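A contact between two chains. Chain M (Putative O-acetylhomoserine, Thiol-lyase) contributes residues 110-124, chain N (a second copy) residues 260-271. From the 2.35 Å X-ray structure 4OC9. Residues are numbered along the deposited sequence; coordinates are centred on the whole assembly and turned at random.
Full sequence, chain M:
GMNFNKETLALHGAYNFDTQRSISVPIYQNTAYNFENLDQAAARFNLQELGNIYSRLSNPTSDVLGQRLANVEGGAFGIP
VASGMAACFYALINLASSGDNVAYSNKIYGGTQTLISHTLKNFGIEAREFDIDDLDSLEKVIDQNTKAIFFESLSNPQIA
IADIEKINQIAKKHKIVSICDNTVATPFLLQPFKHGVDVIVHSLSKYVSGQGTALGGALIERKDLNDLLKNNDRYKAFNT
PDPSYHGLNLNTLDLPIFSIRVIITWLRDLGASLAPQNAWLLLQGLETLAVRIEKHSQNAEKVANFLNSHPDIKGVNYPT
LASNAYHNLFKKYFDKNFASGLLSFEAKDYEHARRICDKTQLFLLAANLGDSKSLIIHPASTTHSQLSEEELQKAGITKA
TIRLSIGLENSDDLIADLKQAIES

Chain M 110-124: GGTQTLISHTLKNFG
Chain N (260-271) IRVIITWLRDLG

Two helices from two copies of the protein cross steeply: helix 110-119 of chain M and helix 260-270 of chain N approach to 9.2 Å between axes, their N-to-C directions 112° apart. Each widens into a pi-type turn, at 115-119 in M and 262-267 in N. Residues 120-122 of M keep helical phi/psi, and G124(M) and G271(N) both take positive phi (70/29 and 60/40). The register is set where L115(M) CA lies 5.2 Å from D269(N) CA.

The central rule is a small polar knob in a mixed hole. T119(M) (chi1 m) points toward N and sits among T265(N), W266(N), D269(N) and L270(N). Its OG1 donates a very short hydrogen bond, 2.4 Å, to OD2 of D269(N) (m, chi2 -12°), while its CG2 lies 3.6 Å from W266(N) CZ3 and 3.7 Å from L270(N) CD1.

Apolar packing lies to one side of this bond. L115(M) (t, p) brings CD1 to 4.0 Å from L270(N) CD1 (m, p). F123(M) (m, chi2 -44°) places CZ 3.8 Å from W266(N) CZ3 (m, chi2 116°); the ring planes, 20° apart, are slid so far that they barely overlap.

Near G111(M), a water bridges the chains, 2.9 Å from both T114(M) OG1 (m) and R268(N) NH2, accepting from the arginine.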

# COMPACT_ATOMS: atom_id res chain seq x y z
N GLY M 110 14.93 -22.88 15.14
CA GLY M 110 15.73 -22.31 16.22
C GLY M 110 15.00 -21.30 17.09
O GLY M 110 15.11 -21.32 18.32
N GLY M 111 14.28 -20.41 16.44
CA GLY M 111 13.53 -19.40 17.15
C GLY M 111 12.48 -20.05 18.03
O GLY M 111 12.34 -19.70 19.20
N THR M 112 11.77 -21.02 17.50
CA THR M 112 10.72 -21.70 18.27
C THR M 112 11.35 -22.47 19.44
O THR M 112 10.75 -22.64 20.50
CB THR M 112 9.95 -22.69 17.40
OG1 THR M 112 9.51 -22.06 16.21
CG2 THR M 112 8.76 -23.25 18.16
N GLN M 113 12.56 -22.97 19.22
CA GLN M 113 13.27 -23.73 20.25
C GLN M 113 13.63 -22.80 21.41
O GLN M 113 13.43 -23.16 22.57
CB GLN M 113 14.49 -24.40 19.64
CG GLN M 113 15.28 -25.28 20.58
CD GLN M 113 16.27 -26.12 19.81
OE1 GLN M 113 16.26 -26.15 18.57
NE2 GLN M 113 17.08 -26.87 20.53
N THR M 114 14.11 -21.60 21.08
CA THR M 114 14.45 -20.60 22.09
C THR M 114 13.18 -20.18 22.86
O THR M 114 13.17 -20.08 24.08
CB THR M 114 15.13 -19.39 21.46
OG1 THR M 114 16.36 -19.81 20.90
CG2 THR M 114 15.42 -18.35 22.49
N LEU M 115 12.12 -19.91 22.11
CA LEU M 115 10.83 -19.52 22.69
C LEU M 115 10.36 -20.54 23.74
O LEU M 115 10.01 -20.18 24.87
CB LEU M 115 9.75 -19.48 21.61
CG LEU M 115 8.30 -19.42 22.12
CD1 LEU M 115 8.00 -18.18 22.91
CD2 LEU M 115 7.30 -19.52 20.98
N ILE M 116 10.33 -21.80 23.32
CA ILE M 116 9.88 -22.86 24.18
C ILE M 116 10.82 -23.23 25.33
O ILE M 116 10.39 -23.24 26.48
CB ILE M 116 9.52 -24.10 23.35
CG1 ILE M 116 8.43 -23.77 22.33
CG2 ILE M 116 9.04 -25.22 24.28
CD1 ILE M 116 7.99 -24.93 21.47
N SER M 117 12.10 -23.48 25.03
CA SER M 117 13.05 -23.88 26.08
C SER M 117 13.59 -22.75 26.97
O SER M 117 14.05 -23.03 28.08
CB SER M 117 14.25 -24.64 25.52
OG SER M 117 15.10 -23.79 24.79
N HIS M 118 13.56 -21.49 26.52
CA HIS M 118 14.07 -20.40 27.39
C HIS M 118 13.07 -19.31 27.75
O HIS M 118 12.75 -19.10 28.90
CB HIS M 118 15.32 -19.75 26.82
CG HIS M 118 16.46 -20.70 26.64
ND1 HIS M 118 17.19 -21.19 27.70
CD2 HIS M 118 17.03 -21.21 25.52
CE1 HIS M 118 18.14 -21.99 27.25
NE2 HIS M 118 18.08 -22.01 25.93
N THR M 119 12.53 -18.65 26.75
CA THR M 119 11.59 -17.57 26.98
C THR M 119 10.35 -17.91 27.78
O THR M 119 9.93 -17.12 28.62
CB THR M 119 11.21 -16.93 25.65
OG1 THR M 119 12.41 -16.53 24.98
CG2 THR M 119 10.31 -15.70 25.89
N LEU M 120 9.73 -19.05 27.52
CA LEU M 120 8.51 -19.42 28.28
C LEU M 120 8.76 -19.64 29.78
O LEU M 120 7.79 -19.62 30.55
CB LEU M 120 7.75 -20.60 27.66
CG LEU M 120 7.07 -20.35 26.30
CD1 LEU M 120 6.45 -21.64 25.80
CD2 LEU M 120 6.01 -19.25 26.38
N LYS M 121 10.01 -19.87 30.19
CA LYS M 121 10.32 -20.04 31.62
C LYS M 121 9.86 -18.81 32.37
O LYS M 121 9.31 -18.90 33.47
CB LYS M 121 11.81 -20.23 31.91
CG LYS M 121 12.44 -21.55 31.47
CD LYS M 121 13.93 -21.49 31.82
CE LYS M 121 14.84 -22.63 31.47
NZ LYS M 121 14.36 -23.88 32.07
N ASN M 122 10.12 -17.64 31.78
CA ASN M 122 9.74 -16.35 32.38
C ASN M 122 8.28 -16.31 32.76
O ASN M 122 7.88 -15.55 33.63
CB ASN M 122 10.04 -15.22 31.41
CG ASN M 122 11.53 -15.00 31.23
OD1 ASN M 122 12.24 -14.79 32.20
ND2 ASN M 122 11.99 -14.98 29.98
N PHE M 123 7.47 -17.15 32.12
CA PHE M 123 6.05 -17.16 32.43
C PHE M 123 5.66 -18.39 33.24
O PHE M 123 4.48 -18.73 33.35
CB PHE M 123 5.19 -17.04 31.15
CG PHE M 123 5.60 -15.93 30.22
CD1 PHE M 123 5.92 -14.67 30.72
CD2 PHE M 123 5.47 -16.08 28.86
CE1 PHE M 123 6.26 -13.64 29.87
CE2 PHE M 123 5.77 -15.05 28.00
CZ PHE M 123 6.17 -13.83 28.50
N GLY M 124 6.66 -19.06 33.79
CA GLY M 124 6.44 -20.26 34.60
C GLY M 124 5.96 -21.47 33.82
O GLY M 124 5.26 -22.33 34.36
N ILE N 260 17.21 -3.20 23.98
CA ILE N 260 17.90 -4.38 23.42
C ILE N 260 17.18 -5.66 23.81
O ILE N 260 16.97 -6.52 22.97
CB ILE N 260 19.38 -4.47 23.86
CG1 ILE N 260 20.21 -3.36 23.23
CG2 ILE N 260 19.98 -5.80 23.47
CD1 ILE N 260 20.23 -3.31 21.71
N ARG N 261 16.77 -5.77 25.07
CA ARG N 261 16.10 -6.99 25.48
C ARG N 261 14.76 -7.10 24.74
O ARG N 261 14.39 -8.16 24.31
CB ARG N 261 16.00 -7.13 27.01
CG ARG N 261 15.65 -8.56 27.36
CD ARG N 261 15.92 -9.06 28.80
NE ARG N 261 14.87 -8.87 29.76
CZ ARG N 261 14.06 -9.81 30.23
NH1 ARG N 261 14.20 -11.12 30.01
NH2 ARG N 261 13.13 -9.42 31.08
N VAL N 262 14.06 -6.00 24.58
CA VAL N 262 12.77 -6.02 23.86
C VAL N 262 12.97 -6.62 22.49
O VAL N 262 12.14 -7.40 21.99
CB VAL N 262 12.17 -4.61 23.69
CG1 VAL N 262 10.92 -4.67 22.83
CG2 VAL N 262 11.85 -3.96 25.03
N ILE N 263 14.07 -6.27 21.85
CA ILE N 263 14.32 -6.79 20.53
C ILE N 263 14.79 -8.25 20.46
O ILE N 263 14.16 -9.09 19.80
CB ILE N 263 15.38 -5.94 19.79
CG1 ILE N 263 14.88 -4.51 19.58
CG2 ILE N 263 15.71 -6.57 18.44
CD1 ILE N 263 15.89 -3.58 18.94
N ILE N 264 15.92 -8.53 21.11
CA ILE N 264 16.51 -9.87 21.07
C ILE N 264 15.72 -10.95 21.78
O ILE N 264 15.94 -12.13 21.55
CB ILE N 264 17.96 -9.89 21.57
CG1 ILE N 264 18.05 -9.65 23.08
CG2 ILE N 264 18.78 -8.90 20.75
CD1 ILE N 264 19.46 -9.75 23.63
N THR N 265 14.80 -10.53 22.63
CA THR N 265 14.00 -11.51 23.33
C THR N 265 12.51 -11.45 23.02
O THR N 265 11.95 -12.37 22.44
CB THR N 265 14.21 -11.43 24.85
OG1 THR N 265 15.61 -11.57 25.15
CG2 THR N 265 13.43 -12.51 25.56
N TRP N 266 11.86 -10.34 23.35
CA TRP N 266 10.40 -10.25 23.15
C TRP N 266 9.92 -10.19 21.69
O TRP N 266 8.94 -10.84 21.34
CB TRP N 266 9.81 -9.16 24.02
CG TRP N 266 10.29 -9.30 25.47
CD1 TRP N 266 11.06 -8.40 26.16
CD2 TRP N 266 10.15 -10.44 26.34
NE1 TRP N 266 11.32 -8.86 27.43
CE2 TRP N 266 10.78 -10.11 27.56
CE3 TRP N 266 9.51 -11.67 26.22
CZ2 TRP N 266 10.81 -10.98 28.65
CZ3 TRP N 266 9.54 -12.54 27.32
CH2 TRP N 266 10.19 -12.20 28.50
N LEU N 267 10.57 -9.38 20.86
CA LEU N 267 10.18 -9.34 19.47
C LEU N 267 10.62 -10.61 18.82
O LEU N 267 9.85 -11.26 18.14
CB LEU N 267 10.77 -8.15 18.71
CG LEU N 267 10.08 -6.80 18.85
CD1 LEU N 267 10.88 -5.66 18.24
CD2 LEU N 267 8.71 -6.90 18.20
N ARG N 268 11.85 -11.00 19.08
CA ARG N 268 12.37 -12.21 18.46
C ARG N 268 11.60 -13.47 18.77
O ARG N 268 11.35 -14.27 17.87
CB ARG N 268 13.83 -12.43 18.83
CG ARG N 268 14.44 -13.59 18.10
CD ARG N 268 15.92 -13.64 18.36
NE ARG N 268 16.49 -14.84 17.86
CZ ARG N 268 17.03 -15.07 16.67
NH1 ARG N 268 17.13 -14.12 15.74
NH2 ARG N 268 17.48 -16.28 16.42
N ASP N 269 11.21 -13.66 20.02
CA ASP N 269 10.51 -14.87 20.41
C ASP N 269 8.97 -14.78 20.48
O ASP N 269 8.30 -15.79 20.25
CB ASP N 269 11.07 -15.37 21.75
CG ASP N 269 12.59 -15.60 21.72
OD1 ASP N 269 13.21 -15.61 20.63
OD2 ASP N 269 13.17 -15.83 22.82
N LEU N 270 8.42 -13.64 20.88
CA LEU N 270 6.95 -13.49 20.95
C LEU N 270 6.36 -12.93 19.64
O LEU N 270 5.18 -13.14 19.33
CB LEU N 270 6.51 -12.69 22.18
CG LEU N 270 6.51 -13.37 23.57
CD1 LEU N 270 7.71 -14.26 23.75
CD2 LEU N 270 6.35 -12.48 24.81
N GLY N 271 7.18 -12.21 18.90
CA GLY N 271 6.79 -11.68 17.58
C GLY N 271 5.65 -10.73 17.31
O GLY N 271 4.97 -10.89 16.30
O HOH W 1 16.87 -17.79 18.85